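Local coordinates for protein COG0546: Predicted phosphatases (Streptococcus pneumoniae, PDB 2AH5) that is of unconfirmed function but probably acts as a phosphatase of the haloacid dehalogenase-like hydrolase family, at residues Asp115-Asn119 / Leu120-His124; Phe9-Asp12 / Gly13-Asp17; Ala83-Pro87 / Gln88-Leu92; Lys201-Glu204 / Val205-Tyr208. All blocks are in the same frame, centred on the assembly; numbering follows the deposited sequence.

Contact 1: Asp115-Asn119 / Leu120-His124; sequences DMAKN and LEIHH
The amide N of Leu-120 bonds to Met-116 O at 3.0 Å, lying nearly in line with the carbonyl. This i to i+4 bond closes the last turn of helix 110-119. Ile-122 N then reaches back to Ala-117 O at 3.0 Å, with an N-H...O angle of 158°. His-123 N adds a weak bond to the same oxygen. Glu-121 N meets Lys-118 O at 3.2 Å, from well above the carbonyl plane. Backbone amides beyond the helix thus take up the carbonyls of Met-116, Ala-117 and Lys-118.

Packing follows on the inner side. The Met-116 and Leu-120 side chains run side by side and point the same way, CG of Met-116 resting 3.9 Å from CD1 of Leu-120. Beyond CG the selenomethionine bends at chi3, and its selenium packs on Leu-11 and Val-16. Ala-117 CB touches both Ile-122 CG1 (4.0 Å) and His-123 CA (3.8 Å). His-123 CB lies 3.7 Å from Lys-118 N, and chi1 of -175° places the ring with this N at its edge. Outside the two segments, Ile-129 of strand 128-132 receives Ala-117 and His-123.

Glu-121 has positive phi (69°) and is the C-prime residue. Together with the 122-to-117 and 121-to-118 bonds, this makes a Schellman motif, which ends the helix and turns the chain toward strand 128-132.

Contact 2: Phe9-Asp12 / Gly13-Asp17; sequences FDLD and GTLVD
Leu-15 packs against Phe-9, and the two side chains cross at about a right angle. CD2 of Leu-15 is 3.6 Å from Phe-9 CD2, while its other methyl, CD1, lies 3.7 Å from Phe-9 CB. The packed side continues with Leu-11. CD1 of Leu-11 meets Val-16 CG2 at 3.6 Å, the two side chains lying side by side. Leu-93 and Leu-96 of helix 89-97 cover Phe-9, and Met-116 covers Leu-11 and Val-16.

Three amides converge on Leu-11 O. Leu-15 N is in the carbonyl plane at 3.0 Å, Val-16 N is tilted from it, and Thr-14 N stands above it at 3.2 Å. Gly-13 N returns to Val-16 O at 2.9 Å, so the chain doubles back tightly. Gly-13 has positive phi (80°). Asp-10 O is buried beneath Thr-14 CB and Leu-15 CG and has no polar partner in the model.

The other side is polar, and opens to solvent in part at Asp-12. The CB bond of Asp-12 points away from residues 13-17; OD1 bonds Ser-18 OG and forms a salt bridge with Lys-108. Asp-10 OD1 accepts Leu-11 N at 2.9 Å, on its anti side and out of the carboxylate plane. OD2 of Asp-10 lies near the carboxylates of Asp-162 and Asp-166. Thr-14 OG1 bonds Asp-162 OD1.

Asp-10, Asp-12 and Thr-14 at the end of strand 6-9 fit the DxDx(T/V) motif, consistent with the active-site loop of HAD hydrolases.

Contact 3: Ala83-Pro87 / Gln88-Leu92; sequences AQLFP and QIIDL
Leu-85 lays its CD1 methyl over the end of Ile-90, 3.6 Å from both CG1 and CD1 of that isoleucine. The two side chains meet at a slant. Ile-122 from the loop after helix 110-119 touches both, and Val-16 also touches Leu-85. Leu-85 makes a looser contact with Ile-89, CB to CB at 4.4 Å.

Ile-89 works mainly on Phe-86. Its CG1 sits 3.3 Å from Phe-86 O and 3.7 Å from Phe-86 CB. The ring of Phe-86 leads away from residues 88-92 and meets Trp-182 edge-to-face.

Between strand 84-85 and helix 89-97 the chain makes a type II beta turn from Phe-86 to Ile-89. Pro-87 and Gln-88 fill its two middle positions, and Gln-88 has the positive phi (68°) expected at the third. The closing bond, Ile-89 N to Phe-86 O, is weak at 3.4 Å. Gln-88 is also the N-cap residue of the helix. Its carbonyl accepts Leu-92 N at 3.0 Å, which starts the helical bonding.

On the outer side Gln-88 CG lies 3.5 Å from Pro-87 C. Beyond it the chain bends at chi2 (-54°), and the amide draws off from the proline ring. Both residues are exposed, and Gln-88 touches Leu-203 of the loop before helix 204-208. Through Leu-92 the first turn of helix 89-97 packs against Val-205 and Leu-206.

Contact 4: Lys201-Glu204 / Val205-Tyr208; sequences KPLE and VLAY
Successive backbone bonds span three residues each from 201 to 208. Val-205 N bonds Pro-202 O at 3.0 Å, and Leu-206 N bonds Leu-203 O at 3.2 Å. Both amides stand well above the plane of the carbonyl they meet, as in tightly wound turns. Ala-207 N to Glu-204 O is weak, at 3.4 Å. The i to i+3 spacing begins with Glu-204 N to Lys-201 O. The corresponding i to i+4 approaches are long: Pro-202 O is 4.3 Å from Leu-206 N. The result is a weakly bonded helix near the C terminus.

Among the side chains, Leu-203 and Leu-206 lie alongside each other and point the same way. Their methyls meet at 3.8 Å, CD2 of Leu-203 to CD1 of Leu-206. Leu-206 also drapes over its partner's carbonyl, with CB 3.4 Å from Leu-203 O. Helix 89-97 covers this pair, Asp-91 at Leu-203 and Leu-92, Glu-95 and Leu-96 at Leu-206. Val-205 faces inward, with CG2 3.3 Å from Pro-202 O, and packs on Ala-199 and Ile-160 of the parallel sheet.

Glu-204 turns back along the chain. With CG anti to its backbone N (chi1 -166°) and the rest extended, OE1 returns to the start of the turn.

The chemistry is divided between the two sides. The Glu-204 carboxylate receives His-200 N and, weakly, Lys-201 N at the N-terminal start of the turn, where it probably also suits the helix dipole, while Val-205 packs on the sheet and Leu-203 and Leu-206 pack against helix 89-97.

From the N terminus, contact 2 comes first and closes the loop between strand 6-9 and strand 16-17. Contact 3 follows, turning the chain from strand 84-85 into helix 89-97. The two are joined as antiparallel neighbours, with probable hydrogen bonds from Asp-17 N to Gln-84 O and from Phe-86 N to Leu-15 O. Contact 1 closes the end of helix 110-119 and packs on both, through Met-116 and Leu-120 on contact 2 and Ile-122 on contact 3. Contact 4, near the C terminus, touches contact 3 but neither of the others. All four lie in series, so none nests or crosses. Together they tie the end of strand 6-9, the two-stranded sheet, and helices 89-97, 110-119 and 204-208.

Contact 1: Asp115-Asn119 / Leu120-His124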
loop_
_atom_site.group_PDB
_atom_site.type_symbol
_atom_site.label_atom_id
_atom_site.label_comp_id
_atom_site.label_asym_id
_atom_site.label_seq_id
_atom_site.Cartn_x
_atom_site.Cartn_y
_atom_site.Cartn_z
ATOM N N ASP A 115 -9.065 -9.153 4.034
ATOM C CA ASP A 115 -10.271 -9.282 3.225
ATOM C C ASP A 115 -9.986 -9.036 1.751
ATOM O O ASP A 115 -10.403 -9.833 0.884
ATOM C CB ASP A 115 -11.367 -8.318 3.695
ATOM C CG ASP A 115 -12.012 -8.739 5.010
ATOM O OD1 ASP A 115 -11.853 -9.912 5.445
ATOM O OD2 ASP A 115 -12.687 -7.865 5.607
HETATM N N MSE A 116 -9.300 -7.931 1.459
HETATM C CA MSE A 116 -8.942 -7.594 0.074
HETATM C C MSE A 116 -8.069 -8.686 -0.575
HETATM O O MSE A 116 -8.366 -9.162 -1.684
HETATM C CB MSE A 116 -8.242 -6.233 0.014
HETATM C CG MSE A 116 -7.685 -5.855 -1.372
HETATM SE SE MSE A 116 -7.069 -3.974 -1.391
HETATM C CE MSE A 116 -8.609 -3.260 -0.297
ATOM N N ALA A 117 -7.006 -9.104 0.110
ATOM C CA ALA A 117 -6.170 -10.165 -0.455
ATOM C C ALA A 117 -6.976 -11.434 -0.746
ATOM O O ALA A 117 -6.802 -12.036 -1.804
ATOM C CB ALA A 117 -4.970 -10.469 0.435
ATOM N N LYS A 118 -7.857 -11.847 0.177
ATOM C CA LYS A 118 -8.712 -13.025 -0.091
ATOM C C LYS A 118 -9.675 -12.796 -1.272
ATOM O O LYS A 118 -9.813 -13.667 -2.145
ATOM C CB LYS A 118 -9.471 -13.461 1.170
ATOM C CG LYS A 118 -9.884 -14.917 1.158
ATOM C CD LYS A 118 -9.824 -15.545 2.567
ATOM C CE LYS A 118 -9.313 -17.001 2.496
ATOM N NZ LYS A 118 -8.899 -17.617 3.817
ATOM N N ASN A 119 -10.314 -11.625 -1.311
ATOM C CA ASN A 119 -11.219 -11.264 -2.417
ATOM C C ASN A 119 -10.576 -11.334 -3.818
ATOM O O ASN A 119 -11.210 -11.767 -4.787
ATOM C CB ASN A 119 -11.793 -9.855 -2.199
ATOM C CG ASN A 119 -12.752 -9.778 -1.015
ATOM O OD1 ASN A 119 -13.115 -10.805 -0.412
ATOM N ND2 ASN A 119 -13.156 -8.556 -0.664
ATOM N N LEU A 120 -9.322 -10.915 -3.911
ATOM C CA LEU A 120 -8.624 -10.826 -5.189
ATOM C C LEU A 120 -7.772 -12.049 -5.474
ATOM O O LEU A 120 -7.048 -12.091 -6.485
ATOM C CB LEU A 120 -7.802 -9.540 -5.256
ATOM C CG LEU A 120 -8.690 -8.283 -5.301
ATOM C CD1 LEU A 120 -7.840 -7.043 -5.132
ATOM C CD2 LEU A 120 -9.567 -8.162 -6.568
ATOM N N GLU A 121 -7.923 -13.045 -4.598
ATOM C CA GLU A 121 -7.330 -14.392 -4.766
ATOM C C GLU A 121 -5.807 -14.435 -4.633
ATOM O O GLU A 121 -5.159 -15.305 -5.220
ATOM C CB GLU A 121 -7.808 -14.995 -6.108
ATOM C CG GLU A 121 -9.324 -14.902 -6.207
ATOM C CD GLU A 121 -9.953 -15.754 -7.293
ATOM O OE1 GLU A 121 -9.250 -16.186 -8.231
ATOM O OE2 GLU A 121 -11.177 -15.958 -7.189
ATOM N N ILE A 122 -5.249 -13.521 -3.833
ATOM C CA ILE A 122 -3.785 -13.440 -3.654
ATOM C C ILE A 122 -3.337 -13.743 -2.214
ATOM O O ILE A 122 -2.139 -13.867 -1.954
ATOM C CB ILE A 122 -3.180 -12.099 -4.161
ATOM C CG1 ILE A 122 -3.708 -10.875 -3.381
ATOM C CG2 ILE A 122 -3.385 -11.967 -5.710
ATOM C CD1 ILE A 122 -2.825 -9.615 -3.556
ATOM N N HIS A 123 -4.296 -13.919 -1.312
ATOM C CA HIS A 123 -4.008 -14.162 0.111
ATOM C C HIS A 123 -3.043 -15.349 0.235
ATOM O O HIS A 123 -2.102 -15.353 1.046
ATOM C CB HIS A 123 -5.334 -14.428 0.882
ATOM C CG HIS A 123 -5.166 -14.575 2.369
ATOM N ND1 HIS A 123 -4.522 -15.650 2.945
ATOM C CD2 HIS A 123 -5.577 -13.791 3.397
ATOM C CE1 HIS A 123 -4.528 -15.515 4.261
ATOM N NE2 HIS A 123 -5.154 -14.390 4.560
ATOM N N HIS A 124 -3.256 -16.356 -0.602
ATOM C CA HIS A 124 -2.507 -17.589 -0.455
ATOM C C HIS A 124 -0.995 -17.520 -0.788
ATOM O O HIS A 124 -0.224 -18.451 -0.453
ATOM C CB HIS A 124 -3.199 -18.704 -1.231
ATOM C CG HIS A 124 -3.054 -18.593 -2.717
ATOM N ND1 HIS A 124 -3.878 -17.796 -3.477
ATOM C CD2 HIS A 124 -2.204 -19.192 -3.586
ATOM C CE1 HIS A 124 -3.537 -17.896 -4.748
ATOM N NE2 HIS A 124 -2.515 -18.724 -4.843
#

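Contact 2: Phe9-Asp12 / Gly13-Asp17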
loop_
_atom_site.group_PDB
_atom_site.type_symbol
_atom_site.label_atom_id
_atom_site.label_comp_id
_atom_site.label_asym_id
_atom_site.label_seq_id
_atom_site.Cartn_x
_atom_site.Cartn_y
_atom_site.Cartn_z
ATOM N N PHE A 9 5.471 -6.461 0.633
ATOM C CA PHE A 9 4.747 -5.744 -0.402
ATOM C C PHE A 9 3.784 -4.738 0.221
ATOM O O PHE A 9 3.100 -5.080 1.194
ATOM C CB PHE A 9 3.907 -6.720 -1.189
ATOM C CG PHE A 9 4.691 -7.586 -2.107
ATOM C CD1 PHE A 9 5.240 -8.761 -1.642
ATOM C CD2 PHE A 9 4.853 -7.227 -3.431
ATOM C CE1 PHE A 9 5.957 -9.585 -2.503
ATOM C CE2 PHE A 9 5.561 -8.067 -4.316
ATOM C CZ PHE A 9 6.109 -9.228 -3.829
ATOM N N ASP A 10 3.727 -3.517 -0.314
ATOM C CA ASP A 10 2.560 -2.637 -0.071
ATOM C C ASP A 10 1.372 -3.297 -0.820
ATOM O O ASP A 10 1.583 -4.128 -1.696
ATOM C CB ASP A 10 2.806 -1.199 -0.599
ATOM C CG ASP A 10 1.894 -0.144 0.078
ATOM O OD1 ASP A 10 0.962 -0.503 0.838
ATOM O OD2 ASP A 10 2.112 1.073 -0.150
ATOM N N LEU A 11 0.140 -2.936 -0.478
ATOM C CA LEU A 11 -1.067 -3.585 -1.030
ATOM C C LEU A 11 -1.660 -2.669 -2.077
ATOM O O LEU A 11 -1.446 -2.880 -3.250
ATOM C CB LEU A 11 -2.100 -3.876 0.077
ATOM C CG LEU A 11 -3.368 -4.643 -0.321
ATOM C CD1 LEU A 11 -3.036 -5.960 -1.026
ATOM C CD2 LEU A 11 -4.223 -4.913 0.937
ATOM N N ASP A 12 -2.406 -1.650 -1.640
ATOM C CA ASP A 12 -2.972 -0.641 -2.540
ATOM C C ASP A 12 -1.882 0.054 -3.329
ATOM O O ASP A 12 -0.869 0.438 -2.770
ATOM C CB ASP A 12 -3.712 0.432 -1.744
ATOM C CG ASP A 12 -4.802 -0.130 -0.923
ATOM O OD1 ASP A 12 -5.885 -0.322 -1.477
ATOM O OD2 ASP A 12 -4.570 -0.421 0.274
ATOM N N GLY A 13 -2.086 0.215 -4.627
ATOM C CA GLY A 13 -1.147 0.944 -5.462
ATOM C C GLY A 13 0.075 0.158 -5.875
ATOM O O GLY A 13 0.868 0.636 -6.658
ATOM N N THR A 14 0.217 -1.059 -5.353
ATOM C CA THR A 14 1.351 -1.910 -5.696
ATOM C C THR A 14 0.848 -3.256 -6.252
ATOM O O THR A 14 1.008 -3.545 -7.444
ATOM C CB THR A 14 2.260 -2.103 -4.449
ATOM O OG1 THR A 14 2.839 -0.843 -4.086
ATOM C CG2 THR A 14 3.357 -3.104 -4.723
ATOM N N LEU A 15 0.207 -4.054 -5.402
ATOM C CA LEU A 15 -0.423 -5.300 -5.841
ATOM C C LEU A 15 -1.803 -5.020 -6.439
ATOM O O LEU A 15 -2.203 -5.628 -7.448
ATOM C CB LEU A 15 -0.552 -6.279 -4.662
ATOM C CG LEU A 15 0.763 -6.677 -3.991
ATOM C CD1 LEU A 15 0.531 -7.394 -2.673
ATOM C CD2 LEU A 15 1.599 -7.537 -4.935
ATOM N N VAL A 16 -2.499 -4.067 -5.824
ATOM C CA VAL A 16 -3.928 -3.910 -6.052
ATOM C C VAL A 16 -4.225 -2.534 -6.606
ATOM O O VAL A 16 -3.880 -1.531 -5.991
ATOM C CB VAL A 16 -4.779 -4.191 -4.765
ATOM C CG1 VAL A 16 -6.251 -3.953 -5.074
ATOM C CG2 VAL A 16 -4.571 -5.657 -4.296
ATOM N N ASP A 17 -4.851 -2.501 -7.782
ATOM C CA ASP A 17 -5.416 -1.274 -8.294
ATOM C C ASP A 17 -6.766 -1.018 -7.626
ATOM O O ASP A 17 -7.835 -1.374 -8.160
ATOM C CB ASP A 17 -5.548 -1.283 -9.835
ATOM C CG ASP A 17 -6.006 0.056 -10.370
ATOM O OD1 ASP A 17 -6.323 0.939 -9.544
ATOM O OD2 ASP A 17 -6.050 0.237 -11.602
#

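Contact 3: Ala83-Pro87 / Gln88-Leu92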
loop_
_atom_site.group_PDB
_atom_site.type_symbol
_atom_site.label_atom_id
_atom_site.label_comp_id
_atom_site.label_asym_id
_atom_site.label_seq_id
_atom_site.Cartn_x
_atom_site.Cartn_y
_atom_site.Cartn_z
ATOM N N ALA A 83 -11.997 -2.827 -7.040
ATOM C CA ALA A 83 -10.555 -3.020 -7.014
ATOM C C ALA A 83 -10.221 -4.242 -7.873
ATOM O O ALA A 83 -11.067 -5.122 -8.068
ATOM C CB ALA A 83 -10.086 -3.226 -5.593
ATOM N N GLN A 84 -9.002 -4.269 -8.401
ATOM C CA GLN A 84 -8.561 -5.327 -9.286
ATOM C C GLN A 84 -7.033 -5.383 -9.230
ATOM O O GLN A 84 -6.368 -4.358 -9.010
ATOM C CB GLN A 84 -9.065 -5.062 -10.707
ATOM C CG GLN A 84 -8.424 -3.857 -11.393
ATOM C CD GLN A 84 -9.151 -3.436 -12.676
ATOM O OE1 GLN A 84 -10.313 -2.983 -12.638
ATOM N NE2 GLN A 84 -8.470 -3.565 -13.806
ATOM N N LEU A 85 -6.459 -6.567 -9.408
ATOM C CA LEU A 85 -5.002 -6.657 -9.456
ATOM C C LEU A 85 -4.462 -5.855 -10.624
ATOM O O LEU A 85 -5.109 -5.766 -11.677
ATOM C CB LEU A 85 -4.549 -8.109 -9.599
ATOM C CG LEU A 85 -4.959 -9.042 -8.461
ATOM C CD1 LEU A 85 -4.452 -10.449 -8.767
ATOM C CD2 LEU A 85 -4.417 -8.580 -7.117
ATOM N N PHE A 86 -3.275 -5.285 -10.456
ATOM C CA PHE A 86 -2.572 -4.719 -11.606
ATOM C C PHE A 86 -2.179 -5.853 -12.569
ATOM O O PHE A 86 -2.078 -7.008 -12.160
ATOM C CB PHE A 86 -1.317 -3.940 -11.158
ATOM C CG PHE A 86 -1.619 -2.589 -10.601
ATOM C CD1 PHE A 86 -1.973 -1.523 -11.457
ATOM C CD2 PHE A 86 -1.554 -2.355 -9.228
ATOM C CE1 PHE A 86 -2.252 -0.263 -10.941
ATOM C CE2 PHE A 86 -1.847 -1.068 -8.707
ATOM C CZ PHE A 86 -2.185 -0.035 -9.583
ATOM N N PRO A 87 -1.974 -5.527 -13.859
ATOM C CA PRO A 87 -1.583 -6.587 -14.813
ATOM C C PRO A 87 -0.308 -7.317 -14.376
ATOM O O PRO A 87 0.541 -6.685 -13.779
ATOM C CB PRO A 87 -1.328 -5.802 -16.093
ATOM C CG PRO A 87 -2.226 -4.563 -15.958
ATOM C CD PRO A 87 -2.122 -4.204 -14.504
ATOM N N GLN A 88 -0.191 -8.625 -14.645
ATOM C CA GLN A 88 1.033 -9.409 -14.352
ATOM C C GLN A 88 1.366 -9.616 -12.846
ATOM O O GLN A 88 2.407 -10.207 -12.485
ATOM C CB GLN A 88 2.249 -8.794 -15.087
ATOM C CG GLN A 88 2.091 -8.629 -16.601
ATOM C CD GLN A 88 1.711 -9.923 -17.299
ATOM O OE1 GLN A 88 0.608 -10.049 -17.840
ATOM N NE2 GLN A 88 2.610 -10.896 -17.266
ATOM N N ILE A 89 0.502 -9.138 -11.952
ATOM C CA ILE A 89 0.776 -9.318 -10.520
ATOM C C ILE A 89 0.759 -10.795 -10.096
ATOM O O ILE A 89 1.629 -11.234 -9.344
ATOM C CB ILE A 89 -0.171 -8.463 -9.606
ATOM C CG1 ILE A 89 0.159 -6.976 -9.734
ATOM C CG2 ILE A 89 -0.043 -8.897 -8.140
ATOM C CD1 ILE A 89 1.620 -6.550 -9.283
ATOM N N ILE A 90 -0.227 -11.562 -10.569
ATOM C CA ILE A 90 -0.257 -13.011 -10.293
ATOM C C ILE A 90 1.055 -13.667 -10.746
ATOM O O ILE A 90 1.653 -14.440 -9.987
ATOM C CB ILE A 90 -1.488 -13.741 -10.914
ATOM C CG1 ILE A 90 -2.809 -13.260 -10.287
ATOM C CG2 ILE A 90 -1.379 -15.258 -10.720
ATOM C CD1 ILE A 90 -3.047 -13.773 -8.869
ATOM N N ASP A 91 1.494 -13.353 -11.972
ATOM C CA ASP A 91 2.793 -13.859 -12.485
ATOM C C ASP A 91 3.950 -13.532 -11.532
ATOM O O ASP A 91 4.757 -14.411 -11.195
ATOM C CB ASP A 91 3.089 -13.336 -13.886
ATOM C CG ASP A 91 4.113 -14.201 -14.639
ATOM O OD1 ASP A 91 4.295 -15.409 -14.270
ATOM O OD2 ASP A 91 4.708 -13.657 -15.598
ATOM N N LEU A 92 4.026 -12.280 -11.104
ATOM C CA LEU A 92 5.109 -11.827 -10.220
ATOM C C LEU A 92 5.078 -12.592 -8.911
ATOM O O LEU A 92 6.116 -13.064 -8.417
ATOM C CB LEU A 92 4.944 -10.327 -9.921
ATOM C CG LEU A 92 5.924 -9.775 -8.891
ATOM C CD1 LEU A 92 7.371 -9.901 -9.388
ATOM C CD2 LEU A 92 5.541 -8.324 -8.618
#

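Contact 4: Lys201-Glu204 / Val205-Tyr208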
loop_
_atom_site.group_PDB
_atom_site.type_symbol
_atom_site.label_atom_id
_atom_site.label_comp_id
_atom_site.label_asym_id
_atom_site.label_seq_id
_atom_site.Cartn_x
_atom_site.Cartn_y
_atom_site.Cartn_z
ATOM N N LYS A 201 7.187 -2.012 -14.525
ATOM C CA LYS A 201 6.359 -3.152 -14.860
ATOM C C LYS A 201 6.641 -4.289 -13.882
ATOM O O LYS A 201 7.803 -4.514 -13.523
ATOM C CB LYS A 201 6.683 -3.677 -16.265
ATOM C CG LYS A 201 6.177 -2.835 -17.422
ATOM C CD LYS A 201 6.726 -3.463 -18.697
ATOM C CE LYS A 201 5.729 -3.405 -19.857
ATOM N NZ LYS A 201 6.300 -4.065 -21.080
ATOM N N PRO A 202 5.600 -5.031 -13.478
ATOM C CA PRO A 202 5.809 -6.098 -12.490
ATOM C C PRO A 202 6.950 -7.057 -12.790
ATOM O O PRO A 202 7.718 -7.341 -11.881
ATOM C CB PRO A 202 4.456 -6.818 -12.464
ATOM C CG PRO A 202 3.484 -5.672 -12.727
ATOM C CD PRO A 202 4.172 -4.922 -13.839
ATOM N N LEU A 203 7.095 -7.549 -14.028
ATOM C CA LEU A 203 8.144 -8.567 -14.293
ATOM C C LEU A 203 9.576 -8.021 -14.278
ATOM O O LEU A 203 10.567 -8.773 -14.076
ATOM C CB LEU A 203 7.844 -9.442 -15.532
ATOM C CG LEU A 203 6.495 -10.181 -15.537
ATOM C CD1 LEU A 203 6.401 -11.132 -16.744
ATOM C CD2 LEU A 203 6.218 -10.940 -14.242
ATOM N N GLU A 204 9.693 -6.699 -14.366
ATOM C CA GLU A 204 10.987 -6.055 -14.183
ATOM C C GLU A 204 11.535 -6.275 -12.717
ATOM O O GLU A 204 12.740 -6.312 -12.473
ATOM C CB GLU A 204 10.804 -4.590 -14.490
ATOM C CG GLU A 204 12.063 -3.837 -14.678
ATOM C CD GLU A 204 11.789 -2.386 -15.035
ATOM O OE1 GLU A 204 10.596 -1.988 -15.167
ATOM O OE2 GLU A 204 12.788 -1.665 -15.161
ATOM N N VAL A 205 10.614 -6.474 -11.777
ATOM C CA VAL A 205 10.968 -6.680 -10.362
ATOM C C VAL A 205 11.861 -7.913 -10.206
ATOM O O VAL A 205 12.748 -7.976 -9.359
ATOM C CB VAL A 205 9.705 -6.840 -9.486
ATOM C CG1 VAL A 205 10.085 -7.270 -8.075
ATOM C CG2 VAL A 205 8.914 -5.519 -9.407
ATOM N N LEU A 206 11.609 -8.902 -11.051
ATOM C CA LEU A 206 12.188 -10.231 -10.896
ATOM C C LEU A 206 13.685 -10.217 -11.101
ATOM O O LEU A 206 14.400 -10.958 -10.449
ATOM C CB LEU A 206 11.543 -11.177 -11.898
ATOM C CG LEU A 206 10.111 -11.524 -11.561
ATOM C CD1 LEU A 206 9.510 -12.266 -12.754
ATOM C CD2 LEU A 206 10.052 -12.389 -10.282
ATOM N N ALA A 207 14.143 -9.347 -12.002
ATOM C CA ALA A 207 15.562 -9.223 -12.356
ATOM C C ALA A 207 16.441 -8.850 -11.167
ATOM O O ALA A 207 17.610 -9.244 -11.104
ATOM C CB ALA A 207 15.733 -8.194 -13.493
ATOM N N TYR A 208 15.888 -8.096 -10.207
ATOM C CA TYR A 208 16.656 -7.732 -9.034
ATOM C C TYR A 208 17.105 -8.956 -8.273
ATOM O O TYR A 208 18.218 -8.982 -7.756
ATOM C CB TYR A 208 15.893 -6.787 -8.092
ATOM C CG TYR A 208 16.759 -6.220 -6.982
ATOM C CD1 TYR A 208 17.901 -5.467 -7.280
ATOM C CD2 TYR A 208 16.451 -6.450 -5.637
ATOM C CE1 TYR A 208 18.694 -4.934 -6.271
ATOM C CE2 TYR A 208 17.249 -5.929 -4.609
ATOM C CZ TYR A 208 18.368 -5.173 -4.937
ATOM O OH TYR A 208 19.175 -4.629 -3.956
#